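Local coordinates for suppressor protein MPT5 (Saccharomyces cerevisiae, PDB 5BZ1) that binds the 3'-UTR of target mRNAs through its Pumilio repeats and regulates them post-transcriptionally, repressing HO, at residues T84-V89 against Q124-I129. Numbering follows the deposited sequence.
Sequences TIYPNV and QEFTSI
One face of the Phe126 ring receives the edge of Tyr86, while CG of the preceding Glu125 covers the opposite face, offset toward the rim. This is an offset edge-to-face pair: ring centroids 5.4 Å apart, planes at 89°, with CE1 of Tyr86 leading and reaching 3.5 Å from CE2 of Phe126. One face of the tyrosine ring carries CD of Pro87, again near the rim. The proline reaches Phe126 obliquely, its CB 3.6 Å from CD1 and its CG 4.0 Å from CE1, on the same side of the phenylalanine ring as Tyr86. CG of Phe126 is anti to the carbonyl carbon (chi1 -61°), which sets the ring against both Pro87 CB and Tyr86 CE1. Tyr86 OH hydrogen-bonds Lys120 NZ, and Leu117 of the same helix 112-121 also touches the tyrosine. The contact joins consecutive Pumilio repeats, third and fourth, in the all-helical PUF scaffold: the turn after helix 75-85 meets the loop between helices 112-121 and 129-137, about 12 Å from the bound RNA at the nearest atom. With an alanine at Phe126 the edge of Tyr86 is likely to lose the face it points at, and Pro87 CB its covering. Beyond the rings, one water donates to both Pro87 O and Thr127 OG1, each bond 2.9 Å, bridging the segments where no direct hydrogen bond links them. Thr127 OG1 also hydrogen-bonds Gly121 O and lies 4.0 Å from CG2 of Val89, whose side chain crosses that of Thr127 at about a right angle.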
loop_
_atom_site.group_PDB
_atom_site.type_symbol
_atom_site.label_atom_id
_atom_site.label_comp_id
_atom_site.label_asym_id
_atom_site.label_seq_id
_atom_site.Cartn_x
_atom_site.Cartn_y
_atom_site.Cartn_z
ATOM N N THR A 84 19.438 -6.848 -23.405
ATOM C CA THR A 84 20.153 -8.075 -23.078
ATOM C C THR A 84 19.520 -8.821 -21.899
ATOM O O THR A 84 19.455 -10.051 -21.899
ATOM C CB THR A 84 21.639 -7.791 -22.767
ATOM O OG1 THR A 84 22.221 -7.043 -23.842
ATOM C CG2 THR A 84 22.412 -9.088 -22.581
ATOM N N ILE A 85 19.042 -8.079 -20.903
ATOM C CA ILE A 85 18.652 -8.692 -19.635
ATOM C C ILE A 85 17.161 -8.671 -19.286
ATOM O O ILE A 85 16.772 -9.234 -18.265
ATOM C CB ILE A 85 19.471 -8.109 -18.448
ATOM C CG1 ILE A 85 19.319 -6.590 -18.363
ATOM C CG2 ILE A 85 20.942 -8.481 -18.575
ATOM C CD1 ILE A 85 18.159 -6.121 -17.515
ATOM N N TYR A 86 16.332 -8.024 -20.104
ATOM C CA TYR A 86 14.901 -7.945 -19.787
ATOM C C TYR A 86 14.184 -9.297 -19.593
ATOM O O TYR A 86 13.285 -9.385 -18.757
ATOM C CB TYR A 86 14.129 -7.018 -20.748
ATOM C CG TYR A 86 13.759 -7.605 -22.097
ATOM C CD1 TYR A 86 12.623 -8.396 -22.253
ATOM C CD2 TYR A 86 14.525 -7.337 -23.220
ATOM C CE1 TYR A 86 12.281 -8.923 -23.488
ATOM C CE2 TYR A 86 14.192 -7.855 -24.454
ATOM C CZ TYR A 86 13.073 -8.645 -24.583
ATOM O OH TYR A 86 12.751 -9.154 -25.817
ATOM N N PRO A 87 14.579 -10.352 -20.339
ATOM C CA PRO A 87 13.900 -11.620 -20.033
ATOM C C PRO A 87 14.210 -12.159 -18.628
ATOM O O PRO A 87 13.495 -13.047 -18.161
ATOM C CB PRO A 87 14.465 -12.582 -21.087
ATOM C CG PRO A 87 14.909 -11.701 -22.221
ATOM C CD PRO A 87 15.419 -10.458 -21.551
ATOM N N ASN A 88 15.242 -11.631 -17.970
ATOM C CA ASN A 88 15.706 -12.186 -16.700
ATOM C C ASN A 88 15.317 -11.386 -15.461
ATOM O O ASN A 88 15.891 -11.592 -14.391
ATOM C CB ASN A 88 17.227 -12.355 -16.717
ATOM C CG ASN A 88 17.723 -13.030 -17.975
ATOM O OD1 ASN A 88 17.450 -14.206 -18.214
ATOM N ND2 ASN A 88 18.466 -12.287 -18.787
ATOM N N VAL A 89 14.345 -10.487 -15.599
ATOM C CA VAL A 89 13.981 -9.584 -14.505
ATOM C C VAL A 89 13.521 -10.288 -13.224
ATOM O O VAL A 89 13.744 -9.774 -12.130
ATOM C CB VAL A 89 12.933 -8.526 -14.933
ATOM C CG1 VAL A 89 13.548 -7.527 -15.906
ATOM C CG2 VAL A 89 11.711 -9.192 -15.555
ATOM N N GLN A 124 3.779 -11.901 -19.041
ATOM C CA GLN A 124 3.655 -13.354 -18.967
ATOM C C GLN A 124 4.491 -14.100 -20.002
ATOM O O GLN A 124 4.682 -15.309 -19.892
ATOM C CB GLN A 124 2.187 -13.776 -19.052
ATOM C CG GLN A 124 1.392 -13.466 -17.793
ATOM C CD GLN A 124 -0.024 -14.002 -17.853
ATOM O OE1 GLN A 124 -0.239 -15.201 -18.020
ATOM N NE2 GLN A 124 -0.997 -13.110 -17.720
ATOM N N GLU A 125 4.992 -13.385 -21.002
ATOM C CA GLU A 125 5.868 -13.993 -21.993
ATOM C C GLU A 125 7.169 -14.478 -21.338
ATOM O O GLU A 125 7.768 -15.458 -21.782
ATOM C CB GLU A 125 6.174 -12.996 -23.116
ATOM C CG GLU A 125 6.993 -13.570 -24.265
ATOM C CD GLU A 125 7.297 -12.543 -25.341
ATOM O OE1 GLU A 125 6.811 -11.397 -25.229
ATOM O OE2 GLU A 125 8.025 -12.881 -26.298
ATOM N N PHE A 126 7.583 -13.800 -20.268
ATOM C CA PHE A 126 8.843 -14.116 -19.597
ATOM C C PHE A 126 8.700 -14.346 -18.090
ATOM O O PHE A 126 9.547 -14.996 -17.474
ATOM C CB PHE A 126 9.867 -13.003 -19.846
ATOM C CG PHE A 126 10.217 -12.809 -21.295
ATOM C CD1 PHE A 126 11.117 -13.658 -21.923
ATOM C CD2 PHE A 126 9.653 -11.772 -22.029
ATOM C CE1 PHE A 126 11.448 -13.483 -23.261
ATOM C CE2 PHE A 126 9.976 -11.590 -23.365
ATOM C CZ PHE A 126 10.877 -12.446 -23.982
ATOM N N THR A 127 7.635 -13.808 -17.502
ATOM C CA THR A 127 7.425 -13.895 -16.060
ATOM C C THR A 127 5.977 -14.273 -15.744
ATOM O O THR A 127 5.048 -13.554 -16.118
ATOM C CB THR A 127 7.774 -12.556 -15.379
ATOM O OG1 THR A 127 9.131 -12.207 -15.677
ATOM C CG2 THR A 127 7.596 -12.642 -13.869
ATOM N N SER A 128 5.786 -15.398 -15.057
ATOM C CA SER A 128 4.440 -15.886 -14.755
ATOM C C SER A 128 3.743 -15.019 -13.707
ATOM O O SER A 128 4.395 -14.297 -12.950
ATOM C CB SER A 128 4.486 -17.338 -14.273
ATOM O OG SER A 128 4.950 -17.416 -12.938
ATOM N N ILE A 129 2.413 -15.084 -13.679
ATOM C CA ILE A 129 1.625 -14.394 -12.661
ATOM C C ILE A 129 2.073 -14.822 -11.265
ATOM O O ILE A 129 2.248 -13.992 -10.373
ATOM C CB ILE A 129 0.118 -14.677 -12.829
ATOM C CG1 ILE A 129 -0.451 -13.863 -13.991
ATOM C CG2 ILE A 129 -0.646 -14.346 -11.556
ATOM C CD1 ILE A 129 -1.917 -14.135 -14.275
HETATM O O HOH W 1 11.971 -12.892 -15.730
#